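Local coordinates for protein aminotransferase (Neisseria meningitidis Z2491, PDB 3JTX) that probably transfers amino groups between amino acids and oxo acids, using a pyridoxal phosphate cofactor that it carries as a covalent adduct, at residues Ala122-Asn127 with Lys167-Val172; Ile351-Gly356 with Gly371-Ala376; Pro45-Asp50 with Trp290-His295. All coordinates share one frame; numbering follows the deposited sequence.

The three contacts lie in separate parts of a class I/II aminotransferase. Interaction 1 joins two parallel strands of the seven-stranded mixed sheet; interaction 2 belongs to the small antiparallel sheet nearer the C-terminus. Their centres lie 27 Å apart, yet their nearest atoms are only about 7 Å from each other. Interaction 3, nearer the surface, lies across the chain's centre from interaction 1, 37 Å between centres, and 32 Å from interaction 2. Two contacts probably border the active site: R374 of interaction 2, consistent with a carboxylate-binding arginine, meets a MES molecule, probably from the crystallisation liquor, that may mark the substrate pocket; H295 of interaction 3 bonds to S247, two residues beyond the cofactor-bearing K245 in sequence.

Interaction 1: Ala122-Asn127 with Lys167-Val172; sequences AIVSPN and KRTKLV
A122 is gripped by the backbone of R168 and K170, and V124 by that of L171, in three main-chain hydrogen bonds between neighbouring parallel strands whose axes diverge by 27°. The pair belongs to the mixed seven-stranded sheet of the cofactor-binding domain, as in fold-type I PLP enzymes. A122 N donates to R168 O at 2.9 Å. A122 O then accepts from K170 N at 2.8 Å, and V124 N reaches L171 O at 3.1 Å. The register slips between these bonds: A122 pairs with T169, but V124 pairs with V172, so the second strand spends one residue more, a beta bulge around K170. The bulge leaves L171 N, 3.9 Å from A122 O, buried without a partner.

Weaker CH...O contacts fill in the ladder; T169 CA, for instance, approaches A122 O at 3.3 Å.

The apolar contacts divide between the two faces of the sheet. With L171 CG anti to its backbone N (chi1 -175°), I123 and L171 lie side by side and point the same way, I123 CG2 meeting L171 CD2 at 4.0 Å, with V108 and F107 of helix 100-111 packed over them. On the face of A122, V124, T169 and V172, V124 CB meets V172 CG2 at 4.0 Å. The V124 side chain crosses that of T169 at about a right angle, CG2 standing 3.9 Å from T169 CG2; V165 and W166 of helix 163-167 cover this side.

T169 OG1 bonds to V165 O. R168 NH1 is hydrogen-bonded to K120 O, while NH2 and NE form salt bridges to E143 OE1 and E164 OE2.

Main-chain bonds therefore set the register, apolar side chains bury both faces, and the guanidinium, held by two carboxylates and a carbonyl at the start of the strand, is probably well compensated.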
loop_
_atom_site.group_PDB
_atom_site.type_symbol
_atom_site.label_atom_id
_atom_site.label_comp_id
_atom_site.label_asym_id
_atom_site.label_seq_id
_atom_site.Cartn_x
_atom_site.Cartn_y
_atom_site.Cartn_z
ATOM N N ALA A 122 -21.404 3.452 11.726
ATOM C CA ALA A 122 -20.665 4.445 12.473
ATOM C C ALA A 122 -19.294 3.922 12.925
ATOM O O ALA A 122 -19.108 2.722 13.190
ATOM C CB ALA A 122 -21.474 4.896 13.687
ATOM N N ILE A 123 -18.343 4.834 13.008
ATOM C CA ILE A 123 -17.066 4.577 13.689
ATOM C C ILE A 123 -16.876 5.668 14.723
ATOM O O ILE A 123 -17.252 6.831 14.483
ATOM C CB ILE A 123 -15.896 4.543 12.686
ATOM C CG1 ILE A 123 -15.978 3.237 11.878
ATOM C CG2 ILE A 123 -14.553 4.692 13.387
ATOM C CD1 ILE A 123 -14.886 3.068 10.853
ATOM N N VAL A 124 -16.331 5.303 15.889
ATOM C CA VAL A 124 -16.089 6.273 16.959
ATOM C C VAL A 124 -14.584 6.532 17.092
ATOM O O VAL A 124 -13.802 5.590 17.116
ATOM C CB VAL A 124 -16.649 5.807 18.317
ATOM C CG1 VAL A 124 -16.272 6.824 19.412
ATOM C CG2 VAL A 124 -18.172 5.651 18.265
ATOM N N SER A 125 -14.205 7.816 17.166
ATOM C CA SER A 125 -12.821 8.275 17.258
ATOM C C SER A 125 -12.627 9.164 18.472
ATOM O O SER A 125 -13.554 9.850 18.883
ATOM C CB SER A 125 -12.444 9.085 16.000
ATOM O OG SER A 125 -11.185 9.755 16.147
ATOM N N PRO A 126 -11.406 9.186 19.042
ATOM C CA PRO A 126 -11.143 10.228 20.026
ATOM C C PRO A 126 -11.189 11.603 19.360
ATOM O O PRO A 126 -11.115 11.700 18.118
ATOM C CB PRO A 126 -9.726 9.900 20.506
ATOM C CG PRO A 126 -9.111 9.212 19.335
ATOM C CD PRO A 126 -10.209 8.365 18.796
ATOM N N ASN A 127 -11.334 12.641 20.184
ATOM C CA ASN A 127 -11.337 14.031 19.720
ATOM C C ASN A 127 -10.654 14.885 20.789
ATOM O O ASN A 127 -11.180 14.993 21.901
ATOM C CB ASN A 127 -12.757 14.496 19.477
ATOM C CG ASN A 127 -12.842 15.782 18.673
ATOM O OD1 ASN A 127 -11.991 16.072 17.822
ATOM N ND2 ASN A 127 -13.921 16.549 18.911
ATOM N N LYS A 167 -25.411 1.478 18.713
ATOM C CA LYS A 167 -26.024 0.322 18.065
ATOM C C LYS A 167 -25.590 0.138 16.606
ATOM O O LYS A 167 -25.652 -0.976 16.100
ATOM C CB LYS A 167 -27.540 0.387 18.166
ATOM C CG LYS A 167 -28.071 0.115 19.569
ATOM C CD LYS A 167 -29.584 0.321 19.640
ATOM C CE LYS A 167 -30.145 -0.139 20.983
ATOM N NZ LYS A 167 -31.630 -0.044 21.045
ATOM N N ARG A 168 -25.150 1.225 15.959
ATOM C CA ARG A 168 -24.653 1.203 14.583
ATOM C C ARG A 168 -23.114 1.224 14.492
ATOM O O ARG A 168 -22.581 1.341 13.392
ATOM C CB ARG A 168 -25.144 2.445 13.808
ATOM C CG ARG A 168 -26.623 2.647 13.758
ATOM C CD ARG A 168 -27.019 3.771 12.784
ATOM N NE ARG A 168 -26.881 5.101 13.377
ATOM C CZ ARG A 168 -26.042 6.051 12.969
ATOM N NH1 ARG A 168 -25.216 5.857 11.950
ATOM N NH2 ARG A 168 -26.031 7.216 13.596
ATOM N N THR A 169 -22.413 1.173 15.625
ATOM C CA THR A 169 -20.964 1.369 15.625
ATOM C C THR A 169 -20.225 0.076 15.309
ATOM O O THR A 169 -20.373 -0.923 16.013
ATOM C CB THR A 169 -20.472 1.959 16.961
ATOM O OG1 THR A 169 -21.006 3.278 17.113
ATOM C CG2 THR A 169 -18.927 2.024 17.017
ATOM N N LYS A 170 -19.398 0.108 14.265
ATOM C CA LYS A 170 -18.702 -1.084 13.791
ATOM C C LYS A 170 -17.272 -1.167 14.291
ATOM O O LYS A 170 -16.688 -2.251 14.355
ATOM C CB LYS A 170 -18.698 -1.118 12.250
ATOM C CG LYS A 170 -20.089 -0.985 11.600
ATOM C CD LYS A 170 -21.036 -2.116 11.990
ATOM C CE LYS A 170 -22.459 -1.838 11.526
ATOM N NZ LYS A 170 -23.449 -2.799 12.120
ATOM N N LEU A 171 -16.689 -0.019 14.623
ATOM C CA LEU A 171 -15.298 0.036 15.037
ATOM C C LEU A 171 -15.094 1.260 15.917
ATOM O O LEU A 171 -15.749 2.285 15.733
ATOM C CB LEU A 171 -14.375 0.097 13.811
ATOM C CG LEU A 171 -12.865 0.047 14.034
ATOM C CD1 LEU A 171 -12.160 -0.791 12.977
ATOM C CD2 LEU A 171 -12.279 1.472 14.091
ATOM N N VAL A 172 -14.224 1.116 16.910
ATOM C CA VAL A 172 -13.814 2.219 17.755
ATOM C C VAL A 172 -12.301 2.314 17.665
ATOM O O VAL A 172 -11.614 1.295 17.766
ATOM C CB VAL A 172 -14.265 1.939 19.201
ATOM C CG1 VAL A 172 -13.578 2.832 20.179
ATOM C CG2 VAL A 172 -15.806 2.057 19.307
#

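Interaction 2: Ile351-Gly356 with Gly371-Ala376; sequences IQVLPG and GYVRIA
The small antiparallel sheet of the C-terminal part gains an outer strand here, where L354 and R374 form a hydrogen-bonded pair. L354 N donates to R374 O at 3.1 Å and R374 N returns a bond to L354 O at 2.9 Å. Beyond P355, which forms a non-hydrogen-bonded pair with V373, G356 N reaches Y372 O at 2.8 Å, a bond bent to 141°.

V353 touches two residues with different branches: CG2 rests 3.9 Å from V373 CB, and CG1 lies 3.7 Å from I375 CG1. On the face of L354 and R374 the two side chains run side by side. L354 CD2 sits over one face of the guanidinium, toward its rim and 3.7 Å from R374 NH2. The arginine chain bends at chi3 (66°), which sets NE out of line with the extended CB-CG-CD run.

R374 NH2 also bonds to H36 O and forms a salt bridge to the sulfonate of a MES molecule, probably from the crystallisation liquor, which may mark the substrate pocket; NH1 bonds to N179 OD1. An arginine so placed, paired with an asparagine, is consistent with the substrate alpha-carboxylate site of class I aminotransferases such as aspartate aminotransferase.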
loop_
_atom_site.group_PDB
_atom_site.type_symbol
_atom_site.label_atom_id
_atom_site.label_comp_id
_atom_site.label_asym_id
_atom_site.label_seq_id
_atom_site.Cartn_x
_atom_site.Cartn_y
_atom_site.Cartn_z
ATOM N N ILE A 351 8.888 30.713 16.251
ATOM C CA ILE A 351 8.602 29.375 16.782
ATOM C C ILE A 351 7.262 28.896 16.235
ATOM O O ILE A 351 6.256 29.596 16.344
ATOM C CB ILE A 351 8.586 29.335 18.334
ATOM C CG1 ILE A 351 9.972 29.673 18.927
ATOM C CG2 ILE A 351 8.115 27.939 18.819
ATOM C CD1 ILE A 351 9.945 29.991 20.452
ATOM N N GLN A 352 7.254 27.690 15.676
ATOM C CA GLN A 352 6.065 27.077 15.101
ATOM C C GLN A 352 5.468 25.999 16.045
ATOM O O GLN A 352 6.078 24.940 16.280
ATOM C CB GLN A 352 6.409 26.451 13.745
ATOM C CG GLN A 352 6.962 27.430 12.699
ATOM C CD GLN A 352 7.527 26.715 11.470
ATOM O OE1 GLN A 352 8.573 26.073 11.536
ATOM N NE2 GLN A 352 6.827 26.820 10.355
ATOM N N VAL A 353 4.288 26.289 16.586
ATOM C CA VAL A 353 3.491 25.297 17.327
ATOM C C VAL A 353 2.134 25.140 16.654
ATOM O O VAL A 353 1.724 26.000 15.884
ATOM C CB VAL A 353 3.315 25.663 18.826
ATOM C CG1 VAL A 353 4.681 25.844 19.485
ATOM C CG2 VAL A 353 2.445 26.914 19.013
ATOM N N LEU A 354 1.437 24.043 16.936
ATOM C CA LEU A 354 0.173 23.731 16.241
ATOM C C LEU A 354 -1.054 24.084 17.096
ATOM O O LEU A 354 -1.257 23.472 18.158
ATOM C CB LEU A 354 0.130 22.246 15.887
ATOM C CG LEU A 354 -0.935 21.841 14.854
ATOM C CD1 LEU A 354 -0.691 22.532 13.509
ATOM C CD2 LEU A 354 -0.972 20.335 14.668
ATOM N N PRO A 355 -1.882 25.062 16.646
ATOM C CA PRO A 355 -3.133 25.320 17.339
ATOM C C PRO A 355 -3.960 24.040 17.493
ATOM O O PRO A 355 -4.205 23.315 16.513
ATOM C CB PRO A 355 -3.829 26.337 16.421
ATOM C CG PRO A 355 -2.703 27.069 15.807
ATOM C CD PRO A 355 -1.690 26.008 15.535
ATOM N N GLY A 356 -4.351 23.738 18.724
ATOM C CA GLY A 356 -5.046 22.477 19.011
ATOM C C GLY A 356 -6.349 22.321 18.255
ATOM O O GLY A 356 -6.765 21.202 17.937
ATOM N N GLY A 371 -7.788 26.006 23.025
ATOM C CA GLY A 371 -7.168 26.313 24.312
ATOM C C GLY A 371 -5.885 25.553 24.587
ATOM O O GLY A 371 -5.305 25.697 25.667
ATOM N N TYR A 372 -5.435 24.762 23.608
ATOM C CA TYR A 372 -4.187 23.999 23.684
ATOM C C TYR A 372 -3.390 24.184 22.417
ATOM O O TYR A 372 -3.969 24.434 21.378
ATOM C CB TYR A 372 -4.481 22.502 23.827
ATOM C CG TYR A 372 -5.040 22.153 25.176
ATOM C CD1 TYR A 372 -4.200 21.801 26.227
ATOM C CD2 TYR A 372 -6.409 22.195 25.412
ATOM C CE1 TYR A 372 -4.709 21.499 27.482
ATOM C CE2 TYR A 372 -6.930 21.883 26.673
ATOM C CZ TYR A 372 -6.072 21.548 27.700
ATOM O OH TYR A 372 -6.577 21.252 28.952
ATOM N N VAL A 373 -2.062 24.066 22.519
ATOM C CA VAL A 373 -1.209 23.908 21.351
ATOM C C VAL A 373 -0.412 22.623 21.485
ATOM O O VAL A 373 0.009 22.241 22.589
ATOM C CB VAL A 373 -0.246 25.120 21.124
ATOM C CG1 VAL A 373 -1.030 26.376 20.823
ATOM C CG2 VAL A 373 0.720 25.345 22.335
ATOM N N ARG A 374 -0.223 21.933 20.367
ATOM C CA ARG A 374 0.669 20.798 20.344
ATOM C C ARG A 374 2.104 21.258 20.048
ATOM O O ARG A 374 2.360 21.960 19.076
ATOM C CB ARG A 374 0.220 19.740 19.330
ATOM C CG ARG A 374 0.919 18.417 19.535
ATOM C CD ARG A 374 0.659 17.473 18.422
ATOM N NE ARG A 374 1.231 17.901 17.163
ATOM C CZ ARG A 374 1.035 17.277 16.002
ATOM N NH1 ARG A 374 0.293 16.181 15.945
ATOM N NH2 ARG A 374 1.604 17.731 14.894
ATOM N N ILE A 375 3.031 20.851 20.914
ATOM C CA ILE A 375 4.466 21.075 20.737
ATOM C C ILE A 375 5.139 19.708 20.649
ATOM O O ILE A 375 4.937 18.871 21.532
ATOM C CB ILE A 375 5.053 21.840 21.966
ATOM C CG1 ILE A 375 4.436 23.226 22.085
ATOM C CG2 ILE A 375 6.546 21.975 21.873
ATOM C CD1 ILE A 375 4.649 23.904 23.471
ATOM N N ALA A 376 5.898 19.472 19.578
ATOM C CA ALA A 376 6.654 18.233 19.386
ATOM C C ALA A 376 8.110 18.490 19.732
ATOM O O ALA A 376 8.703 19.418 19.198
ATOM C CB ALA A 376 6.530 17.738 17.917
#

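Interaction 3: Pro45-Asp50 with Trp290-His295; sequences PKVITD and WDDEQH
The first turn of helix 46-54 faces the break between helices 280-291 and 294-314, with P45 CA 6.6 Å from H295 CA and V47 CA 7.9 Å from D292 CA. P45 occupies the N-cap position of helix 46-54, and D292, in the turn after helix 280-291, caps the start of helix 294-314 through its side chain. The carboxylate does so with a single oxygen. D292 OD2 accepts from H295 N at 3.1 Å, on its syn side and 30° out of the carboxylate plane. The same oxygen uses its anti lone pair for H295 ND1, 2.7 Å away and exactly in the plane of the imidazole.

This His-carboxylate bond fixes the rotation of the ring that the first helix packs on, while chi1 (79°) sets H295 CG between the backbone N and the carbonyl carbon. No hydrogen bond crosses between the segments; they meet by van der Waals packing, P45, V47 and I48 against the H295 side chain. P45 comes closest, its CG 3.6 Å from H295 CD2. The V47 side chain stands at about a right angle to that of H295, and its CG1 touches both partners of the bond, lying 3.9 Å from D292 OD2. I48 takes part more lightly, its CD1 approaching H295 NE2 obliquely at 4.2 Å.

Beyond the two segments, I48 also packs on S247 and on A285 and A289 of helix 280-291, while T49 packs on L56 of the second subunit. H295 NE2 is hydrogen-bonded to S247 OG, so both ring nitrogens are engaged.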
loop_
_atom_site.group_PDB
_atom_site.type_symbol
_atom_site.label_atom_id
_atom_site.label_comp_id
_atom_site.label_asym_id
_atom_site.label_seq_id
_atom_site.Cartn_x
_atom_site.Cartn_y
_atom_site.Cartn_z
ATOM N N PRO A 45 19.181 4.154 12.611
ATOM C CA PRO A 45 20.288 3.355 13.146
ATOM C C PRO A 45 20.911 2.399 12.143
ATOM O O PRO A 45 20.222 1.843 11.299
ATOM C CB PRO A 45 19.625 2.544 14.261
ATOM C CG PRO A 45 18.214 2.460 13.886
ATOM C CD PRO A 45 17.880 3.693 13.117
ATOM N N LYS A 46 22.208 2.170 12.306
ATOM C CA LYS A 46 22.988 1.312 11.437
ATOM C C LYS A 46 22.562 -0.158 11.476
ATOM O O LYS A 46 22.687 -0.847 10.475
ATOM C CB LYS A 46 24.478 1.439 11.784
ATOM C CG LYS A 46 25.424 0.593 10.941
ATOM C CD LYS A 46 26.897 1.009 11.157
ATOM C CE LYS A 46 27.863 -0.163 10.961
ATOM N NZ LYS A 46 27.786 -0.719 9.592
ATOM N N VAL A 47 22.077 -0.646 12.619
ATOM C CA VAL A 47 21.649 -2.049 12.706
ATOM C C VAL A 47 20.566 -2.376 11.648
ATOM O O VAL A 47 20.544 -3.473 11.094
ATOM C CB VAL A 47 21.161 -2.441 14.128
ATOM C CG1 VAL A 47 19.860 -1.729 14.512
ATOM C CG2 VAL A 47 20.986 -3.945 14.228
ATOM N N ILE A 48 19.701 -1.405 11.359
ATOM C CA ILE A 48 18.632 -1.569 10.378
ATOM C C ILE A 48 19.181 -1.451 8.940
ATOM O O ILE A 48 18.884 -2.294 8.078
ATOM C CB ILE A 48 17.483 -0.548 10.619
ATOM C CG1 ILE A 48 16.872 -0.733 12.017
ATOM C CG2 ILE A 48 16.378 -0.678 9.546
ATOM C CD1 ILE A 48 15.729 0.278 12.372
ATOM N N THR A 49 19.987 -0.420 8.681
ATOM C CA THR A 49 20.473 -0.182 7.323
ATOM C C THR A 49 21.439 -1.284 6.895
ATOM O O THR A 49 21.414 -1.712 5.748
ATOM C CB THR A 49 21.087 1.236 7.148
ATOM O OG1 THR A 49 22.120 1.435 8.107
ATOM C CG2 THR A 49 20.029 2.311 7.352
ATOM N N ASP A 50 22.238 -1.786 7.837
ATOM C CA ASP A 50 23.094 -2.945 7.593
ATOM C C ASP A 50 22.323 -4.177 7.089
ATOM O O ASP A 50 22.752 -4.814 6.126
ATOM C CB ASP A 50 23.832 -3.358 8.878
ATOM C CG ASP A 50 25.075 -2.523 9.163
ATOM O OD1 ASP A 50 25.482 -1.708 8.307
ATOM O OD2 ASP A 50 25.656 -2.708 10.261
ATOM N N TRP A 290 13.116 -4.966 15.095
ATOM C CA TRP A 290 12.350 -5.515 16.205
ATOM C C TRP A 290 13.221 -6.320 17.171
ATOM O O TRP A 290 12.947 -6.325 18.370
ATOM C CB TRP A 290 11.155 -6.355 15.724
ATOM C CG TRP A 290 10.054 -5.565 15.040
ATOM C CD1 TRP A 290 9.691 -5.644 13.737
ATOM C CD2 TRP A 290 9.197 -4.570 15.630
ATOM N NE1 TRP A 290 8.662 -4.774 13.471
ATOM C CE2 TRP A 290 8.341 -4.103 14.616
ATOM C CE3 TRP A 290 9.079 -4.029 16.911
ATOM C CZ2 TRP A 290 7.380 -3.122 14.837
ATOM C CZ3 TRP A 290 8.106 -3.054 17.133
ATOM C CH2 TRP A 290 7.267 -2.619 16.098
ATOM N N ASP A 291 14.258 -6.985 16.656
ATOM C CA ASP A 291 15.177 -7.783 17.473
ATOM C C ASP A 291 16.110 -6.946 18.354
ATOM O O ASP A 291 16.595 -7.440 19.362
ATOM C CB ASP A 291 16.064 -8.699 16.586
ATOM C CG ASP A 291 15.353 -9.958 16.115
ATOM O OD1 ASP A 291 14.231 -10.271 16.575
ATOM O OD2 ASP A 291 15.922 -10.660 15.264
ATOM N N ASP A 292 16.404 -5.715 17.959
ATOM C CA ASP A 292 17.356 -4.879 18.690
ATOM C C ASP A 292 16.661 -3.861 19.585
ATOM O O ASP A 292 15.735 -3.173 19.151
ATOM C CB ASP A 292 18.247 -4.117 17.728
ATOM C CG ASP A 292 19.305 -3.314 18.445
ATOM O OD1 ASP A 292 20.119 -3.940 19.134
ATOM O OD2 ASP A 292 19.311 -2.067 18.352
ATOM N N GLU A 293 17.126 -3.747 20.826
ATOM C CA GLU A 293 16.623 -2.720 21.727
ATOM C C GLU A 293 17.616 -1.590 22.000
ATOM O O GLU A 293 17.201 -0.533 22.478
ATOM C CB GLU A 293 16.143 -3.321 23.044
ATOM C CG GLU A 293 14.944 -4.235 22.916
ATOM C CD GLU A 293 13.701 -3.569 22.317
ATOM O OE1 GLU A 293 13.429 -2.379 22.583
ATOM O OE2 GLU A 293 12.974 -4.265 21.581
ATOM N N GLN A 294 18.907 -1.781 21.700
ATOM C CA GLN A 294 19.878 -0.744 22.046
ATOM C C GLN A 294 19.533 0.566 21.363
ATOM O O GLN A 294 19.533 1.624 21.996
ATOM C CB GLN A 294 21.323 -1.152 21.730
ATOM C CG GLN A 294 22.363 -0.213 22.351
ATOM C CD GLN A 294 22.216 -0.093 23.880
ATOM O OE1 GLN A 294 22.256 -1.101 24.596
ATOM N NE2 GLN A 294 22.013 1.141 24.375
ATOM N N HIS A 295 19.209 0.508 20.073
ATOM C CA HIS A 295 18.886 1.735 19.356
ATOM C C HIS A 295 17.617 2.380 19.909
ATOM O O HIS A 295 17.461 3.601 19.839
ATOM C CB HIS A 295 18.805 1.498 17.848
ATOM C CG HIS A 295 17.524 0.875 17.383
ATOM N ND1 HIS A 295 17.317 -0.486 17.382
ATOM C CD2 HIS A 295 16.399 1.430 16.865
ATOM C CE1 HIS A 295 16.108 -0.746 16.904
ATOM N NE2 HIS A 295 15.533 0.400 16.577
#